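Local coordinates for protein paenibacillus xanthan lyase (Paenibacillus, PDB 6F2P) that cleaves the polysaccharide xanthan as a lyase, probably by beta-elimination as in other enzymes of polysaccharide lyase family 8, at residues G921-T926 with K948-T953; Y962-M967 with N1003-Y1008; N977-V982 with K1019-A1024. One frame throughout, in Å; residues are numbered along the deposited sequence.

Interaction 1. Residues G921-T926 with K948-T953; sequences GTWTGT and KSVTFT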
loop_
_atom_site.group_PDB
_atom_site.type_symbol
_atom_site.label_atom_id
_atom_site.label_comp_id
_atom_site.label_asym_id
_atom_site.label_seq_id
_atom_site.Cartn_x
_atom_site.Cartn_y
_atom_site.Cartn_z
ATOM N N GLY A 921 38.469 -12.672 55.461
ATOM C CA GLY A 921 38.567 -13.552 56.610
ATOM C C GLY A 921 37.682 -14.784 56.505
ATOM O O GLY A 921 36.948 -14.970 55.536
ATOM N N THR A 922 37.745 -15.627 57.528
ATOM C CA THR A 922 37.062 -16.913 57.507
ATOM C C THR A 922 35.715 -16.858 58.225
ATOM O O THR A 922 35.656 -16.672 59.442
ATOM C CB THR A 922 37.948 -18.003 58.141
ATOM O OG1 THR A 922 39.270 -17.909 57.595
ATOM C CG2 THR A 922 37.385 -19.393 57.866
ATOM N N TRP A 923 34.640 -17.025 57.460
ATOM C CA TRP A 923 33.284 -16.998 58.009
ATOM C C TRP A 923 32.640 -18.387 57.941
ATOM O O TRP A 923 32.883 -19.145 57.004
ATOM C CB TRP A 923 32.425 -15.963 57.265
ATOM C CG TRP A 923 32.915 -14.544 57.432
ATOM C CD1 TRP A 923 33.989 -13.966 56.810
ATOM C CD2 TRP A 923 32.352 -13.531 58.279
ATOM N NE1 TRP A 923 34.131 -12.661 57.222
ATOM C CE2 TRP A 923 33.139 -12.370 58.123
ATOM C CE3 TRP A 923 31.261 -13.493 59.155
ATOM C CZ2 TRP A 923 32.865 -11.185 58.805
ATOM C CZ3 TRP A 923 30.992 -12.318 59.833
ATOM C CH2 TRP A 923 31.791 -11.180 59.654
ATOM N N THR A 924 31.813 -18.707 58.932
ATOM C CA THR A 924 31.243 -20.047 59.081
ATOM C C THR A 924 29.709 -20.046 58.983
ATOM O O THR A 924 29.040 -19.305 59.706
ATOM C CB THR A 924 31.681 -20.660 60.437
ATOM O OG1 THR A 924 33.048 -21.081 60.349
ATOM C CG2 THR A 924 30.805 -21.847 60.822
ATOM N N GLY A 925 29.156 -20.884 58.103
ATOM C CA GLY A 925 27.715 -20.922 57.881
ATOM C C GLY A 925 26.956 -22.010 58.627
ATOM O O GLY A 925 27.532 -23.040 58.971
ATOM N N THR A 926 25.663 -21.793 58.872
ATOM C CA THR A 926 24.837 -22.794 59.560
ATOM C C THR A 926 23.322 -22.603 59.354
ATOM O O THR A 926 22.882 -21.582 58.822
ATOM C CB THR A 926 25.178 -22.878 61.072
ATOM O OG1 THR A 926 24.719 -24.126 61.609
ATOM C CG2 THR A 926 24.548 -21.732 61.839
ATOM N N LYS A 948 38.019 -9.226 59.976
ATOM C CA LYS A 948 36.999 -9.796 59.107
ATOM C C LYS A 948 36.032 -8.735 58.571
ATOM O O LYS A 948 35.868 -7.671 59.170
ATOM C CB LYS A 948 36.208 -10.867 59.866
ATOM C CG LYS A 948 37.044 -11.803 60.725
ATOM C CD LYS A 948 37.298 -13.131 60.031
ATOM C CE LYS A 948 37.702 -14.202 61.034
ATOM N NZ LYS A 948 36.601 -14.528 61.990
ATOM N N SER A 949 35.397 -9.044 57.441
ATOM C CA SER A 949 34.366 -8.190 56.852
ATOM C C SER A 949 33.540 -8.913 55.777
ATOM O O SER A 949 34.042 -9.783 55.060
ATOM C CB SER A 949 34.969 -6.898 56.279
ATOM O OG SER A 949 35.726 -7.152 55.108
ATOM N N VAL A 950 32.263 -8.552 55.693
ATOM C CA VAL A 950 31.375 -9.036 54.638
ATOM C C VAL A 950 30.747 -7.833 53.933
ATOM O O VAL A 950 30.043 -7.047 54.565
ATOM C CB VAL A 950 30.254 -9.944 55.206
ATOM C CG1 VAL A 950 29.271 -10.333 54.113
ATOM C CG2 VAL A 950 30.844 -11.185 55.854
ATOM N N THR A 951 31.003 -7.686 52.634
ATOM C CA THR A 951 30.538 -6.512 51.882
ATOM C C THR A 951 29.443 -6.818 50.851
ATOM O O THR A 951 29.713 -7.402 49.801
ATOM C CB THR A 951 31.712 -5.798 51.163
ATOM O OG1 THR A 951 32.675 -5.358 52.127
ATOM C CG2 THR A 951 31.217 -4.597 50.379
ATOM N N PHE A 952 28.213 -6.404 51.152
ATOM C CA PHE A 952 27.091 -6.548 50.226
ATOM C C PHE A 952 27.066 -5.405 49.211
ATOM O O PHE A 952 26.745 -4.272 49.560
ATOM C CB PHE A 952 25.758 -6.543 50.985
ATOM C CG PHE A 952 25.619 -7.634 52.015
ATOM C CD1 PHE A 952 26.042 -7.437 53.321
ATOM C CD2 PHE A 952 25.032 -8.845 51.686
ATOM C CE1 PHE A 952 25.900 -8.433 54.279
ATOM C CE2 PHE A 952 24.888 -9.850 52.641
ATOM C CZ PHE A 952 25.325 -9.640 53.940
ATOM N N THR A 953 27.389 -5.696 47.956
ATOM C CA THR A 953 27.304 -4.688 46.899
ATOM C C THR A 953 26.103 -4.941 45.985
ATOM O O THR A 953 26.162 -5.796 45.102
ATOM C CB THR A 953 28.598 -4.636 46.050
ATOM O OG1 THR A 953 29.737 -4.490 46.911
ATOM C CG2 THR A 953 28.553 -3.474 45.061
#

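Interaction 2. Residues Y962-M967 with N1003-Y1008; sequences YQVYMM and NLLGTY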
loop_
_atom_site.group_PDB
_atom_site.type_symbol
_atom_site.label_atom_id
_atom_site.label_comp_id
_atom_site.label_asym_id
_atom_site.label_seq_id
_atom_site.Cartn_x
_atom_site.Cartn_y
_atom_site.Cartn_z
ATOM N N TYR A 962 17.029 5.312 48.534
ATOM C CA TYR A 962 16.736 3.941 48.929
ATOM C C TYR A 962 16.856 3.704 50.428
ATOM O O TYR A 962 17.893 3.998 51.032
ATOM C CB TYR A 962 17.695 2.980 48.243
ATOM C CG TYR A 962 17.456 2.779 46.778
ATOM C CD1 TYR A 962 18.025 3.629 45.844
ATOM C CD2 TYR A 962 16.683 1.720 46.323
ATOM C CE1 TYR A 962 17.818 3.440 44.497
ATOM C CE2 TYR A 962 16.473 1.520 44.979
ATOM C CZ TYR A 962 17.044 2.382 44.069
ATOM O OH TYR A 962 16.839 2.181 42.728
ATOM N N GLN A 963 15.801 3.141 51.011
ATOM C CA GLN A 963 15.843 2.629 52.375
ATOM C C GLN A 963 16.713 1.376 52.451
ATOM O O GLN A 963 16.549 0.443 51.664
ATOM C CB GLN A 963 14.432 2.326 52.869
ATOM C CG GLN A 963 13.584 3.565 53.011
ATOM C CD GLN A 963 12.237 3.276 53.626
ATOM O OE1 GLN A 963 11.701 2.175 53.488
ATOM N NE2 GLN A 963 11.681 4.265 54.321
ATOM N N VAL A 964 17.644 1.365 53.400
ATOM C CA VAL A 964 18.559 0.238 53.560
ATOM C C VAL A 964 18.161 -0.644 54.752
ATOM O O VAL A 964 18.244 -0.216 55.906
ATOM C CB VAL A 964 20.018 0.728 53.711
ATOM C CG1 VAL A 964 20.953 -0.429 53.998
ATOM C CG2 VAL A 964 20.460 1.478 52.462
ATOM N N TYR A 965 17.710 -1.867 54.465
ATOM C CA TYR A 965 17.343 -2.825 55.514
ATOM C C TYR A 965 18.384 -3.922 55.680
ATOM O O TYR A 965 19.157 -4.202 54.767
ATOM C CB TYR A 965 15.998 -3.480 55.220
ATOM C CG TYR A 965 14.830 -2.533 55.189
ATOM C CD1 TYR A 965 14.543 -1.795 54.049
ATOM C CD2 TYR A 965 14.000 -2.386 56.292
ATOM C CE1 TYR A 965 13.475 -0.929 54.011
ATOM C CE2 TYR A 965 12.923 -1.521 56.262
ATOM C CZ TYR A 965 12.666 -0.795 55.114
ATOM O OH TYR A 965 11.597 0.068 55.060
ATOM N N MET A 966 18.395 -4.545 56.854
ATOM C CA MET A 966 19.246 -5.705 57.097
ATOM C C MET A 966 18.571 -6.720 58.024
ATOM O O MET A 966 17.867 -6.356 58.973
ATOM C CB MET A 966 20.605 -5.286 57.656
ATOM C CG MET A 966 21.528 -6.461 57.936
ATOM S SD MET A 966 23.108 -6.016 58.678
ATOM C CE MET A 966 23.938 -5.210 57.308
ATOM N N MET A 967 18.776 -7.995 57.724
ATOM C CA MET A 967 18.254 -9.070 58.547
ATOM C C MET A 967 19.425 -9.887 59.064
ATOM O O MET A 967 20.476 -9.940 58.421
ATOM C CB MET A 967 17.326 -9.950 57.715
ATOM C CG MET A 967 16.675 -11.089 58.472
ATOM S SD MET A 967 15.493 -11.934 57.419
ATOM C CE MET A 967 14.330 -10.607 57.107
ATOM N N ASN A 1003 15.569 -4.903 59.283
ATOM C CA ASN A 1003 15.873 -3.785 60.159
ATOM C C ASN A 1003 16.327 -2.580 59.363
ATOM O O ASN A 1003 17.308 -2.647 58.622
ATOM C CB ASN A 1003 16.933 -4.189 61.192
ATOM C CG ASN A 1003 16.387 -5.143 62.234
ATOM O OD1 ASN A 1003 15.366 -4.865 62.866
ATOM N ND2 ASN A 1003 17.045 -6.287 62.400
ATOM N N LEU A 1004 15.608 -1.475 59.510
ATOM C CA LEU A 1004 15.955 -0.264 58.785
ATOM C C LEU A 1004 17.231 0.366 59.344
ATOM O O LEU A 1004 17.258 0.813 60.489
ATOM C CB LEU A 1004 14.796 0.727 58.839
ATOM C CG LEU A 1004 14.967 1.973 57.981
ATOM C CD1 LEU A 1004 15.341 1.563 56.569
ATOM C CD2 LEU A 1004 13.689 2.792 57.981
ATOM N N LEU A 1005 18.283 0.395 58.527
ATOM C CA LEU A 1005 19.561 0.994 58.918
ATOM C C LEU A 1005 19.583 2.487 58.635
ATOM O O LEU A 1005 20.056 3.275 59.451
ATOM C CB LEU A 1005 20.729 0.333 58.182
ATOM C CG LEU A 1005 20.833 -1.189 58.265
ATOM C CD1 LEU A 1005 22.180 -1.657 57.756
ATOM C CD2 LEU A 1005 20.596 -1.667 59.686
ATOM N N GLY A 1006 19.080 2.870 57.466
ATOM C CA GLY A 1006 19.047 4.266 57.078
ATOM C C GLY A 1006 18.453 4.482 55.703
ATOM O O GLY A 1006 18.018 3.537 55.043
ATOM N N THR A 1007 18.431 5.736 55.270
ATOM C CA THR A 1007 17.889 6.082 53.967
ATOM C C THR A 1007 18.860 7.036 53.269
ATOM O O THR A 1007 19.183 8.098 53.793
ATOM C CB THR A 1007 16.487 6.696 54.111
ATOM O OG1 THR A 1007 15.677 5.838 54.924
ATOM C CG2 THR A 1007 15.819 6.855 52.764
ATOM N N TYR A 1008 19.347 6.638 52.095
ATOM C CA TYR A 1008 20.435 7.354 51.427
ATOM C C TYR A 1008 20.213 7.461 49.926
ATOM O O TYR A 1008 19.373 6.761 49.361
ATOM C CB TYR A 1008 21.775 6.654 51.696
ATOM C CG TYR A 1008 22.031 6.389 53.162
ATOM C CD1 TYR A 1008 22.691 7.324 53.951
ATOM C CD2 TYR A 1008 21.602 5.206 53.764
ATOM C CE1 TYR A 1008 22.917 7.093 55.295
ATOM C CE2 TYR A 1008 21.824 4.966 55.111
ATOM C CZ TYR A 1008 22.482 5.914 55.872
ATOM O OH TYR A 1008 22.705 5.689 57.212
#

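Interaction 3. Residues N977-V982 with K1019-A1024; sequences NVPVDV and KIRTDA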
loop_
_atom_site.group_PDB
_atom_site.type_symbol
_atom_site.label_atom_id
_atom_site.label_comp_id
_atom_site.label_asym_id
_atom_site.label_seq_id
_atom_site.Cartn_x
_atom_site.Cartn_y
_atom_site.Cartn_z
ATOM N N ASN A 977 27.358 -4.617 69.415
ATOM C CA ASN A 977 27.935 -3.423 68.814
ATOM C C ASN A 977 28.557 -3.702 67.453
ATOM O O ASN A 977 29.695 -3.313 67.189
ATOM C CB ASN A 977 28.970 -2.803 69.761
ATOM C CG ASN A 977 30.086 -3.773 70.130
ATOM O OD1 ASN A 977 29.903 -4.990 70.096
ATOM N ND2 ASN A 977 31.250 -3.233 70.475
ATOM N N VAL A 978 27.806 -4.371 66.584
ATOM C CA VAL A 978 28.307 -4.695 65.256
ATOM C C VAL A 978 28.349 -3.445 64.386
ATOM O O VAL A 978 27.307 -2.848 64.115
ATOM C CB VAL A 978 27.442 -5.763 64.576
ATOM C CG1 VAL A 978 28.045 -6.158 63.230
ATOM C CG2 VAL A 978 27.296 -6.973 65.487
ATOM N N PRO A 979 29.558 -3.038 63.958
ATOM C CA PRO A 979 29.698 -1.860 63.096
ATOM C C PRO A 979 29.313 -2.167 61.650
ATOM O O PRO A 979 29.805 -3.135 61.067
ATOM C CB PRO A 979 31.191 -1.529 63.194
ATOM C CG PRO A 979 31.843 -2.825 63.485
ATOM C CD PRO A 979 30.865 -3.615 64.319
ATOM N N VAL A 980 28.425 -1.352 61.088
ATOM C CA VAL A 980 27.979 -1.526 59.711
ATOM C C VAL A 980 28.206 -0.252 58.908
ATOM O O VAL A 980 27.744 0.820 59.292
ATOM C CB VAL A 980 26.486 -1.892 59.649
ATOM C CG1 VAL A 980 26.054 -2.111 58.205
ATOM C CG2 VAL A 980 26.213 -3.130 60.485
ATOM N N ASP A 981 28.928 -0.368 57.798
ATOM C CA ASP A 981 29.117 0.763 56.894
ATOM C C ASP A 981 28.098 0.737 55.769
ATOM O O ASP A 981 27.774 -0.322 55.240
ATOM C CB ASP A 981 30.521 0.760 56.289
ATOM C CG ASP A 981 31.592 0.989 57.318
ATOM O OD1 ASP A 981 31.298 1.641 58.343
ATOM O OD2 ASP A 981 32.727 0.512 57.103
ATOM N N VAL A 982 27.593 1.909 55.411
ATOM C CA VAL A 982 26.771 2.047 54.224
ATOM C C VAL A 982 27.407 3.100 53.328
ATOM O O VAL A 982 27.339 4.293 53.618
ATOM C CB VAL A 982 25.332 2.458 54.573
ATOM C CG1 VAL A 982 24.525 2.672 53.307
ATOM C CG2 VAL A 982 24.682 1.406 55.457
ATOM N N LYS A 1019 28.865 -2.795 54.212
ATOM C CA LYS A 1019 29.866 -3.671 54.818
ATOM C C LYS A 1019 29.597 -3.926 56.300
ATOM O O LYS A 1019 29.175 -3.030 57.034
ATOM C CB LYS A 1019 31.276 -3.091 54.634
ATOM C CG LYS A 1019 32.387 -3.984 55.188
ATOM C CD LYS A 1019 33.729 -3.262 55.292
ATOM C CE LYS A 1019 34.351 -3.000 53.928
ATOM N NZ LYS A 1019 35.735 -2.452 54.067
ATOM N N ILE A 1020 29.836 -5.162 56.727
ATOM C CA ILE A 1020 29.778 -5.524 58.134
ATOM C C ILE A 1020 31.194 -5.781 58.627
ATOM O O ILE A 1020 31.875 -6.667 58.118
ATOM C CB ILE A 1020 28.924 -6.780 58.351
ATOM C CG1 ILE A 1020 27.459 -6.481 58.021
ATOM C CG2 ILE A 1020 29.056 -7.275 59.775
ATOM C CD1 ILE A 1020 26.570 -7.705 58.034
ATOM N N ARG A 1021 31.641 -4.985 59.595
ATOM C CA ARG A 1021 32.981 -5.117 60.168
ATOM C C ARG A 1021 32.890 -5.806 61.525
ATOM O O ARG A 1021 31.797 -5.974 62.071
ATOM C CB ARG A 1021 33.652 -3.743 60.312
ATOM C CG ARG A 1021 34.263 -3.171 59.025
ATOM C CD ARG A 1021 34.192 -1.640 59.010
ATOM N NE ARG A 1021 34.410 -1.071 60.343
ATOM C CZ ARG A 1021 33.738 -0.035 60.843
ATOM N NH1 ARG A 1021 32.799 0.563 60.126
ATOM N NH2 ARG A 1021 34.004 0.409 62.064
ATOM N N THR A 1022 34.033 -6.215 62.066
ATOM C CA THR A 1022 34.043 -6.958 63.328
ATOM C C THR A 1022 34.865 -6.279 64.432
ATOM O O THR A 1022 35.030 -6.841 65.517
ATOM C CB THR A 1022 34.540 -8.406 63.128
ATOM O OG1 THR A 1022 35.865 -8.383 62.578
ATOM C CG2 THR A 1022 33.606 -9.169 62.185
ATOM N N ASP A 1023 35.362 -5.076 64.147
ATOM C CA ASP A 1023 36.203 -4.324 65.079
ATOM C C ASP A 1023 35.521 -4.120 66.429
ATOM O O ASP A 1023 34.392 -3.636 66.494
ATOM C CB ASP A 1023 36.578 -2.961 64.484
ATOM C CG ASP A 1023 37.195 -3.073 63.095
ATOM O OD1 ASP A 1023 36.433 -3.192 62.111
ATOM O OD2 ASP A 1023 38.440 -3.030 62.983
ATOM N N ALA A 1024 36.214 -4.516 67.494
ATOM C CA ALA A 1024 35.777 -4.271 68.874
ATOM C C ALA A 1024 34.450 -4.924 69.271
ATOM O O ALA A 1024 33.840 -4.536 70.269
ATOM C CB ALA A 1024 35.742 -2.769 69.172
HETATM O O HOH W 1 31.979 -2.272 67.767
#

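Interaction 1. Residues G921-T926 with K948-T953
The packing part of this contact is built on the Trp923 indole. Val950, whose CG2 lies anti to its own carbonyl carbon, sets that methyl over the middle of one ring face, a CH-pi contact of 3.5 Å from Val950 CG2 to the centroid of the Trp923 six-membered ring, 16° off the ring normal. Ser949 N meets the rim of the ring close to its plane, at 3.6 Å from Trp923 CZ2. Lys948 CB approaches the same carbon, Trp923 CZ2, obliquely at 3.5 Å, and the lysine then runs past the indole in the opposite direction. Its CD settles on the backbone of residues 921-922, 3.7 Å from Gly921 CA.

The polar part is slight. A bend at chi4 (65°) turns the ammonium toward the chain, where Lys948 NZ makes a weak hydrogen bond of 3.5 Å to Thr922 O; its better partner is Thr943 O. Any cation-pi attraction to the indole is long and weak at most. Trp923 NE1 is itself held by Val920 O, which helps to fix the rotation of the ring, and Ile938 and Thr1022 also touch the indole. Here the chain passes from strand 917-920 in one sheet of the Golvesin C-terminal domain sandwich to strand 924-926 in the other, with Trp923 packed on the start of strand 949-952.

Interaction 2. Residues Y962-M967 with N1003-Y1008
One hydrogen bond and one CA-H...O contact grip Gly1006 O: Val964 N reaches it at 2.7 Å in an almost straight bond, nearly along the C=O axis, and the CA-H of Gln963 adds a contact from beside it. Tyr962 O and Asn1003 O are also each held by one amide and one CA-H, but with the amide above the carbonyl plane, the latter accepting from Met966 N at 2.8 Å and from the CA-H of Tyr965. Tyr962 and Tyr1008 pair through both of their backbone bonds, while Asn1003 N returns to Met966 O. Between these antiparallel pairs the register slips by one: Leu1005 and Gly1006 both face Val964, and Leu1005 N donates to Val964 O at 2.7 Å. This is a classic beta bulge, with Leu1005 at a nearly helical psi (-43°), in a sheet of the sandwich of the Golvesin C-terminal domain. A beta carbon on Gly1006 would run into Tyr1008 OH.

The inward face carries Val964, Met966, Leu1005 and Tyr1008. Leu1005 CD1 touches both Val964 CG1 and Met966 CB, 4.0 Å from the latter, and Val964 CG2 touches the edge of the Tyr1008 ring at CD2. Val980 and Ile1020 of the facing sheet pack on this layer, and His984 stacks on Tyr1008.

On the other face Leu1004 extends its CG anti to the backbone N (chi1 -173°), laying CD1 over the centre of the Tyr965 ring, 3.9 Å from its centroid. Tyr965 OH donates to Gln963 OE1 at 2.6 Å from above the amide carbonyl plane, which ties down the phenol. Beside it, Gln963 and Thr1007 point the same way, Gln963 CG lying 3.6 Å from Thr1007 OG1.

Interaction 3. Residues N977-V982 with K1019-A1024
The salt bridge from Arg1021 NH1 to Asp981 OD1, at 2.6 Å, is the shortest polar contact here. Asp981 OD2 takes a weaker bond from the same nitrogen, so NH1 faces both carboxylate oxygens with the two planes 28° apart. Thr990 OG1 also binds Asp981 OD1. Bends at chi2 and chi3 of Arg1021 swing its NE round to Asp1023 OD1, a weak bond of 3.4 Å that makes a three-residue ionic network. Backbone bonds join Asp981 and Lys1019 in both directions, and Arg1021 N donates to Pro979 O at 3.0 Å. Past the strands, Asn977 ND2 reaches Ala1024 O at 2.9 Å, and a water donates to both Asn977 O and Asp1023 O.

Pro979 CB rests over one guanidinium face, 3.6 Å from Arg1021 NH2. An alanine here lacks the guanidinium that bridges Asp981 and Asp1023 and covers Pro979, and would probably loosen the strand end leading to the calcium loop. On the buried face Val978 CG1 packs against Ile1020 CG2 at 3.8 Å. The antiparallel pair thus runs into a loop where Asp1023 and Gly946 bind calcium, a metal site at the end of a beta-sandwich.

All three interactions lie within the Golvesin C-terminal domain. Interaction 1 spans its two sheets: residues 948-953 lie beside interaction 3, joined by a backbone hydrogen bond from Ile1020 N to Val950 O, while residues 921-926 run into the sheet of interaction 2. Met966 and Leu1005 of interaction 2 meet Ile1020 and Val980 of interaction 3, so these two contacts build the sandwich interior from opposite layers. Their segments alternate along the chain, whereas interaction 1 precedes both. All three mix buried and open residues. Interaction 2 combines dense backbone bonding with apolar packing, interaction 3 adds ionic groups near calcium, and interaction 1, the smallest, rests on one indole and one lysine chain with a single weak hydrogen bond.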